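Local coordinates for fatty acid synthase 1, isoform A (Drosophila melanogaster, PDB 6FN6), which probably synthesises long-chain saturated fatty acids from acetyl-CoA and malonyl-CoA with NADPH, this chain being its modifying region of dehydratase, enoyl reductase and ketoreductase, at residues 393-398 against 424-429; 292-297 against 401-406; 164-169 against 204-209. All coordinates share one frame; numbering follows the deposited sequence.

Contact 1. Residues 393-398 against 424-429; sequences NSIASI and FGFVAV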
# COMPACT_ATOMS: atom_id res chain seq x y z
N ASN A 393 -78.87 27.78 24.31
CA ASN A 393 -78.23 28.08 23.03
C ASN A 393 -77.31 26.95 22.61
O ASN A 393 -76.99 26.81 21.43
CB ASN A 393 -77.46 29.40 23.11
CG ASN A 393 -78.38 30.59 23.25
OD1 ASN A 393 -79.38 30.71 22.54
ND2 ASN A 393 -78.06 31.48 24.18
N SER A 394 -76.89 26.13 23.57
CA SER A 394 -76.11 24.94 23.26
C SER A 394 -77.02 23.91 22.59
O SER A 394 -76.60 23.20 21.68
CB SER A 394 -75.49 24.35 24.53
OG SER A 394 -74.65 25.29 25.17
N ILE A 395 -78.27 23.85 23.04
CA ILE A 395 -79.24 22.92 22.49
C ILE A 395 -79.63 23.35 21.08
O ILE A 395 -79.85 22.52 20.20
CB ILE A 395 -80.48 22.83 23.40
CG1 ILE A 395 -80.10 22.23 24.76
CG2 ILE A 395 -81.58 21.99 22.74
CD1 ILE A 395 -81.15 22.41 25.83
N ALA A 396 -79.74 24.66 20.88
CA ALA A 396 -80.08 25.21 19.57
C ALA A 396 -78.94 25.05 18.57
O ALA A 396 -79.14 25.21 17.37
CB ALA A 396 -80.47 26.68 19.71
N SER A 397 -77.75 24.74 19.07
CA SER A 397 -76.56 24.68 18.22
C SER A 397 -76.33 23.30 17.62
O SER A 397 -75.65 23.17 16.60
CB SER A 397 -75.33 25.10 19.02
OG SER A 397 -75.51 26.39 19.59
N ILE A 398 -76.89 22.27 18.24
CA ILE A 398 -76.71 20.90 17.75
C ILE A 398 -77.85 20.52 16.81
O ILE A 398 -78.95 21.07 16.89
CB ILE A 398 -76.63 19.90 18.91
CG1 ILE A 398 -77.86 20.00 19.81
CG2 ILE A 398 -75.35 20.12 19.71
CD1 ILE A 398 -78.06 18.81 20.73
N PHE A 424 -85.40 20.36 30.12
CA PHE A 424 -85.23 20.78 28.73
C PHE A 424 -85.38 19.61 27.76
O PHE A 424 -85.02 19.73 26.58
CB PHE A 424 -83.88 21.47 28.55
CG PHE A 424 -83.88 22.90 29.03
CD1 PHE A 424 -84.14 23.94 28.15
CD2 PHE A 424 -83.63 23.20 30.36
CE1 PHE A 424 -84.15 25.25 28.59
CE2 PHE A 424 -83.64 24.51 30.80
CZ PHE A 424 -83.90 25.54 29.91
N GLY A 425 -85.91 18.50 28.24
CA GLY A 425 -86.25 17.38 27.37
C GLY A 425 -85.10 16.49 26.98
O GLY A 425 -85.21 15.72 26.02
N PHE A 426 -84.00 16.59 27.70
CA PHE A 426 -82.81 15.79 27.41
C PHE A 426 -82.69 14.64 28.40
O PHE A 426 -83.19 14.71 29.52
CB PHE A 426 -81.56 16.66 27.45
CG PHE A 426 -81.26 17.32 26.14
CD1 PHE A 426 -82.08 18.32 25.65
CD2 PHE A 426 -80.15 16.95 25.39
CE1 PHE A 426 -81.81 18.93 24.44
CE2 PHE A 426 -79.87 17.56 24.19
CZ PHE A 426 -80.70 18.55 23.71
N VAL A 427 -82.03 13.57 27.97
CA VAL A 427 -81.80 12.41 28.82
C VAL A 427 -80.30 12.15 28.93
O VAL A 427 -79.55 12.38 27.98
CB VAL A 427 -82.54 11.17 28.28
CG1 VAL A 427 -81.94 10.71 26.95
CG2 VAL A 427 -82.52 10.04 29.29
N ALA A 428 -79.86 11.68 30.09
CA ALA A 428 -78.45 11.36 30.26
C ALA A 428 -78.17 10.00 29.64
O ALA A 428 -78.52 8.96 30.19
CB ALA A 428 -78.08 11.37 31.73
N VAL A 429 -77.53 10.03 28.47
CA VAL A 429 -77.20 8.81 27.75
C VAL A 429 -76.10 8.06 28.51
O VAL A 429 -76.19 6.85 28.70
CB VAL A 429 -76.77 9.11 26.31
CG1 VAL A 429 -76.23 7.86 25.62
CG2 VAL A 429 -77.94 9.69 25.52
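I395 and F424 are the nearest CA pair across the segments, 8.9 Å apart, where helix 389-395 and the loop after it meet the chain leading from helix 410-423 into strand 426-433. No hydrogen bond joins the two segments; the contact is apolar and rests on I395 and F426, which face each other head-on. Both branches of the isoleucine reach one corner of the phenyl ring: CG2 lies 3.5 Å from F426 CE1, and CG1 3.7 Å from the same F426 CE1, an oblique approach. In I395, CG1 stands anti to the carbonyl carbon (chi1 -65°) and the chain then runs extended, which carries CD1 on past the ring until it sits 4.0 Å from F424 CB. CD1 thus touches both phenylalanines, and the isoleucine side chain runs roughly perpendicular to that of F424. I398 completes the grip from the ring edge, its CD1 lying near the plane of the F426 ring and 4.0 Å from F426 CZ. Cutting I395 back to an alanine removes both branches and is likely to open a gap beside F426 CE1 and leave F424 CB without its methyl partner. The chain enters the strand through G425, which, with its positive phi, is the C-prime residue of the Schellman motif that ends helix 410-423; F426 also packs on A443 and K445 of strand 438-445. The strand order, with antiparallel strand 438-445 inserted between 402-409 and 426-433, is that of the class I methyltransferase fold, consistent with the pseudo-methyltransferase domain of animal fatty acid synthases.

Contact 2. Residues 292-297 against 401-406; sequences QVIIEN and NGFLIL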
# COMPACT_ATOMS: atom_id res chain seq x y z
N GLN A 292 -66.51 8.37 20.83
CA GLN A 292 -66.78 7.08 20.21
C GLN A 292 -68.27 6.82 20.08
O GLN A 292 -68.74 6.36 19.04
CB GLN A 292 -66.12 5.96 21.02
CG GLN A 292 -64.66 5.75 20.68
CD GLN A 292 -64.04 4.63 21.48
OE1 GLN A 292 -64.62 3.56 21.62
NE2 GLN A 292 -62.85 4.88 22.03
N VAL A 293 -69.02 7.10 21.15
CA VAL A 293 -70.46 6.89 21.15
C VAL A 293 -71.11 7.80 20.11
O VAL A 293 -72.05 7.39 19.42
CB VAL A 293 -71.05 7.13 22.55
CG1 VAL A 293 -72.58 7.06 22.51
CG2 VAL A 293 -70.50 6.11 23.53
N ILE A 294 -70.62 9.03 20.00
CA ILE A 294 -71.17 10.00 19.06
C ILE A 294 -70.92 9.53 17.63
O ILE A 294 -71.83 9.54 16.80
CB ILE A 294 -70.57 11.40 19.30
CG1 ILE A 294 -70.93 11.90 20.69
CG2 ILE A 294 -71.06 12.38 18.24
CD1 ILE A 294 -70.14 13.11 21.14
N ILE A 295 -69.69 9.12 17.34
CA ILE A 295 -69.34 8.63 16.02
C ILE A 295 -70.22 7.42 15.70
O ILE A 295 -70.78 7.31 14.61
CB ILE A 295 -67.83 8.28 15.92
CG1 ILE A 295 -66.99 9.55 16.03
CG2 ILE A 295 -67.52 7.55 14.61
CD1 ILE A 295 -65.50 9.31 16.20
N GLU A 296 -70.33 6.52 16.68
CA GLU A 296 -71.12 5.31 16.53
C GLU A 296 -72.57 5.62 16.17
O GLU A 296 -73.23 4.84 15.50
CB GLU A 296 -71.05 4.49 17.82
CG GLU A 296 -71.51 3.05 17.68
CD GLU A 296 -71.14 2.20 18.89
OE1 GLU A 296 -70.49 1.15 18.71
OE2 GLU A 296 -71.53 2.57 20.02
N ASN A 297 -73.06 6.78 16.63
CA ASN A 297 -74.46 7.14 16.45
C ASN A 297 -74.63 8.38 15.56
O ASN A 297 -75.51 9.21 15.81
CB ASN A 297 -75.12 7.39 17.81
CG ASN A 297 -75.33 6.11 18.59
OD1 ASN A 297 -76.28 5.36 18.33
ND2 ASN A 297 -74.45 5.84 19.55
N ASN A 401 -80.49 15.16 16.51
CA ASN A 401 -79.95 13.96 17.15
C ASN A 401 -78.54 14.18 17.71
O ASN A 401 -77.82 13.22 17.99
CB ASN A 401 -79.95 12.79 16.17
CG ASN A 401 -79.26 13.12 14.86
OD1 ASN A 401 -78.49 14.07 14.77
ND2 ASN A 401 -79.54 12.33 13.83
N GLY A 402 -78.15 15.44 17.87
CA GLY A 402 -76.83 15.77 18.37
C GLY A 402 -76.66 15.46 19.85
O GLY A 402 -77.63 15.15 20.54
N PHE A 403 -75.43 15.56 20.34
CA PHE A 403 -75.14 15.24 21.74
C PHE A 403 -74.65 16.46 22.51
O PHE A 403 -74.30 17.49 21.93
CB PHE A 403 -74.10 14.13 21.82
CG PHE A 403 -74.60 12.79 21.34
CD1 PHE A 403 -74.56 12.46 20.00
CD2 PHE A 403 -75.11 11.88 22.24
CE1 PHE A 403 -75.01 11.23 19.56
CE2 PHE A 403 -75.57 10.65 21.81
CZ PHE A 403 -75.52 10.33 20.47
N LEU A 404 -74.64 16.34 23.84
CA LEU A 404 -74.02 17.33 24.71
C LEU A 404 -73.01 16.64 25.62
O LEU A 404 -73.37 15.74 26.38
CB LEU A 404 -75.06 18.06 25.55
CG LEU A 404 -76.12 18.91 24.84
CD1 LEU A 404 -77.07 19.49 25.87
CD2 LEU A 404 -75.48 20.02 24.02
N ILE A 405 -71.75 17.05 25.53
CA ILE A 405 -70.72 16.54 26.42
C ILE A 405 -70.54 17.56 27.53
O ILE A 405 -69.93 18.62 27.32
CB ILE A 405 -69.40 16.26 25.69
CG1 ILE A 405 -69.65 15.43 24.42
CG2 ILE A 405 -68.44 15.53 26.61
CD1 ILE A 405 -68.42 15.24 23.56
N LEU A 406 -71.06 17.26 28.71
CA LEU A 406 -71.04 18.21 29.82
C LEU A 406 -70.25 17.66 31.01
O LEU A 406 -70.63 16.66 31.61
CB LEU A 406 -72.47 18.54 30.25
CG LEU A 406 -73.41 19.01 29.14
CD1 LEU A 406 -74.83 19.16 29.66
CD2 LEU A 406 -72.93 20.31 28.51
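I294 and F403 join the end of helix 279-296 to strand 402-409, part of the helix-on-sheet packing of a methyltransferase-like fold, probably the pseudo-methyltransferase domain. The main interaction is a CH-pi contact: I294 CG1 lies 4.2 Å from the centroid of the F403 ring, 30° off the ring normal, so it sits off-centre toward F403 CD1. The two side chains lie alongside one another, running opposite ways, and I294 CG2 also touches the ring, 3.9 Å from F403 CD1.

Plain apolar packing extends this along the strand. I294 holds CG1 anti to the carbonyl carbon (chi1 -62°) with CD1 extended beyond it, which carries CD1 past the ring to I405 CD1 at 3.7 Å; the strand directs F403 and I405 to the helix, while L404 between them points away. F376 of the adjacent strand 374-380 touches both isoleucines, and L442 of strand 438-445 packs on F403.

The remaining contact is made by N297, the first residue beyond the helix, whose CB stands at the edge of the F403 ring, 4.0 Å from F403 CZ. Its buried amide is held at both ends: OD1 is hydrogen-bonded to I541 N, and ND2 turns back to V293 O at 2.9 Å, with an N-H...O angle of 157°.

Contact 3. Residues 164-169 against 204-209; sequences LQWVDN and AKHFEL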
# COMPACT_ATOMS: atom_id res chain seq x y z
N LEU A 164 -31.27 -14.55 -16.45
CA LEU A 164 -31.49 -13.11 -16.55
C LEU A 164 -32.03 -12.77 -17.94
O LEU A 164 -31.53 -13.27 -18.94
CB LEU A 164 -30.20 -12.34 -16.28
CG LEU A 164 -29.32 -12.87 -15.14
CD1 LEU A 164 -27.98 -12.16 -15.11
CD2 LEU A 164 -30.04 -12.71 -13.81
N GLN A 165 -33.04 -11.90 -18.00
CA GLN A 165 -33.62 -11.53 -19.28
C GLN A 165 -32.75 -10.50 -19.98
O GLN A 165 -31.88 -9.88 -19.36
CB GLN A 165 -35.04 -10.99 -19.10
CG GLN A 165 -35.14 -9.74 -18.24
CD GLN A 165 -36.58 -9.31 -18.03
OE1 GLN A 165 -37.48 -10.14 -17.92
NE2 GLN A 165 -36.80 -8.00 -17.97
N TRP A 166 -32.96 -10.33 -21.29
CA TRP A 166 -32.21 -9.37 -22.08
C TRP A 166 -33.16 -8.45 -22.83
O TRP A 166 -33.95 -8.90 -23.66
CB TRP A 166 -31.29 -10.08 -23.07
CG TRP A 166 -30.59 -9.13 -24.00
CD1 TRP A 166 -30.86 -8.92 -25.32
CD2 TRP A 166 -29.51 -8.25 -23.67
NE1 TRP A 166 -30.02 -7.97 -25.83
CE2 TRP A 166 -29.18 -7.54 -24.84
CE3 TRP A 166 -28.80 -7.99 -22.49
CZ2 TRP A 166 -28.16 -6.60 -24.87
CZ3 TRP A 166 -27.78 -7.05 -22.53
CH2 TRP A 166 -27.47 -6.36 -23.71
N VAL A 167 -33.08 -7.15 -22.54
CA VAL A 167 -33.94 -6.16 -23.18
C VAL A 167 -33.09 -5.10 -23.88
O VAL A 167 -33.46 -3.93 -23.89
CB VAL A 167 -34.90 -5.52 -22.16
CG1 VAL A 167 -35.86 -6.56 -21.61
CG2 VAL A 167 -34.12 -4.85 -21.03
N ASP A 168 -31.98 -5.52 -24.47
CA ASP A 168 -31.09 -4.61 -25.18
C ASP A 168 -30.68 -3.44 -24.28
O ASP A 168 -30.72 -2.28 -24.69
CB ASP A 168 -31.76 -4.08 -26.45
CG ASP A 168 -30.78 -3.42 -27.40
OD1 ASP A 168 -29.62 -3.89 -27.49
OD2 ASP A 168 -31.16 -2.42 -28.05
N ASN A 169 -30.29 -3.77 -23.04
CA ASN A 169 -29.91 -2.76 -22.06
C ASN A 169 -28.83 -3.33 -21.13
O ASN A 169 -29.12 -4.14 -20.26
CB ASN A 169 -31.13 -2.31 -21.26
CG ASN A 169 -30.82 -1.19 -20.28
OD1 ASN A 169 -29.93 -1.31 -19.43
ND2 ASN A 169 -31.55 -0.09 -20.38
N ALA A 204 -19.08 -9.24 -28.60
CA ALA A 204 -19.22 -10.14 -29.74
C ALA A 204 -19.81 -11.47 -29.29
O ALA A 204 -20.74 -12.00 -29.90
CB ALA A 204 -17.87 -10.36 -30.41
N LYS A 205 -19.26 -12.01 -28.20
CA LYS A 205 -19.71 -13.27 -27.64
C LYS A 205 -21.14 -13.16 -27.12
O LYS A 205 -21.93 -14.10 -27.21
CB LYS A 205 -18.77 -13.70 -26.51
CG LYS A 205 -19.06 -15.06 -25.91
CD LYS A 205 -18.71 -15.06 -24.43
CE LYS A 205 -18.25 -16.43 -23.95
NZ LYS A 205 -17.84 -16.38 -22.52
N HIS A 206 -21.47 -11.99 -26.57
CA HIS A 206 -22.78 -11.75 -25.99
C HIS A 206 -23.89 -11.87 -27.03
O HIS A 206 -24.89 -12.55 -26.80
CB HIS A 206 -22.81 -10.36 -25.34
CG HIS A 206 -23.95 -10.17 -24.38
ND1 HIS A 206 -23.95 -10.70 -23.11
CD2 HIS A 206 -25.11 -9.49 -24.51
CE1 HIS A 206 -25.07 -10.36 -22.50
NE2 HIS A 206 -25.79 -9.63 -23.32
N PHE A 207 -23.71 -11.21 -28.17
CA PHE A 207 -24.76 -11.12 -29.17
C PHE A 207 -24.88 -12.39 -30.01
O PHE A 207 -25.96 -12.68 -30.54
CB PHE A 207 -24.53 -9.91 -30.08
CG PHE A 207 -24.69 -8.59 -29.38
CD1 PHE A 207 -25.94 -8.19 -28.92
CD2 PHE A 207 -23.61 -7.75 -29.18
CE1 PHE A 207 -26.10 -6.98 -28.27
CE2 PHE A 207 -23.76 -6.54 -28.54
CZ PHE A 207 -25.01 -6.15 -28.08
N GLU A 208 -23.80 -13.14 -30.15
CA GLU A 208 -23.86 -14.40 -30.89
C GLU A 208 -24.54 -15.46 -30.04
O GLU A 208 -25.03 -16.47 -30.56
CB GLU A 208 -22.46 -14.86 -31.32
CG GLU A 208 -21.61 -15.46 -30.20
CD GLU A 208 -20.26 -15.96 -30.69
OE1 GLU A 208 -19.47 -15.13 -31.19
OE2 GLU A 208 -20.00 -17.17 -30.58
N LEU A 209 -24.57 -15.23 -28.73
CA LEU A 209 -25.31 -16.09 -27.82
C LEU A 209 -26.78 -15.69 -27.79
O LEU A 209 -27.66 -16.54 -27.65
CB LEU A 209 -24.71 -16.02 -26.41
CG LEU A 209 -23.40 -16.77 -26.19
CD1 LEU A 209 -22.79 -16.41 -24.84
CD2 LEU A 209 -23.60 -18.27 -26.29
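W166 and H206 meet edge to face, the imidazole edge directed at the six-membered ring of the indole. The centroids are 4.6 Å apart and the planes stand at 67°, a T-shaped pair somewhat short of perpendicular. NE2 of H206 leads the approach, coming over one face of the indole but toward its rim, 3.4 Å from W166 CZ3 and 3.5 Å from W166 CE3. In both residues CG is anti to the backbone N (chi1 175° for W166, -163° for H206), which sends the two side chains toward each other from loop and helix. H206 ND1 is hydrogen-bonded to the backbone N of G238; this fixes the rotation of the imidazole and is consistent with an N-H at NE2 directed at the indole.

F207, next along the helix, stands roughly perpendicular to W166 and brings CE1 to 4.0 Å from W166 CZ2, an oblique touch. The other face of the indole is backed by its own loop, where D168 N and N169 N lie over the rim, so the ring is clamped between loop backbone and histidine.

The contact ties the loop between strand 161-164 and helix 170-183 to helix 203-210 within the predicted C-terminal hotdog fold of the dehydratase. W170 and F173 of helix 170-183 add their rings around both W166 and H206, and L223 of strand 223-228 packs against the histidine.

How the contacts relate
Contacts 1 and 2 belong together: their centres are 11 Å apart and both reach the same mixed sheet, with their segments alternating along the chain. Strand 402-409 joins them: F403 and I405 serve contact 2, while L404 on its other side meets contact 1, where L404 CD1 lies 3.8 Å from F426 CE2. I398 CG2 also touches F403 O, at 3.6 Å. Contact 3 is in a different domain, its nearest atoms about 47 Å from contact 2 and about 61 Å from contact 1. It alone lies near a predicted catalytic residue, the W166 side chain being about 11 Å from that of D175, the likely dehydratase proton donor.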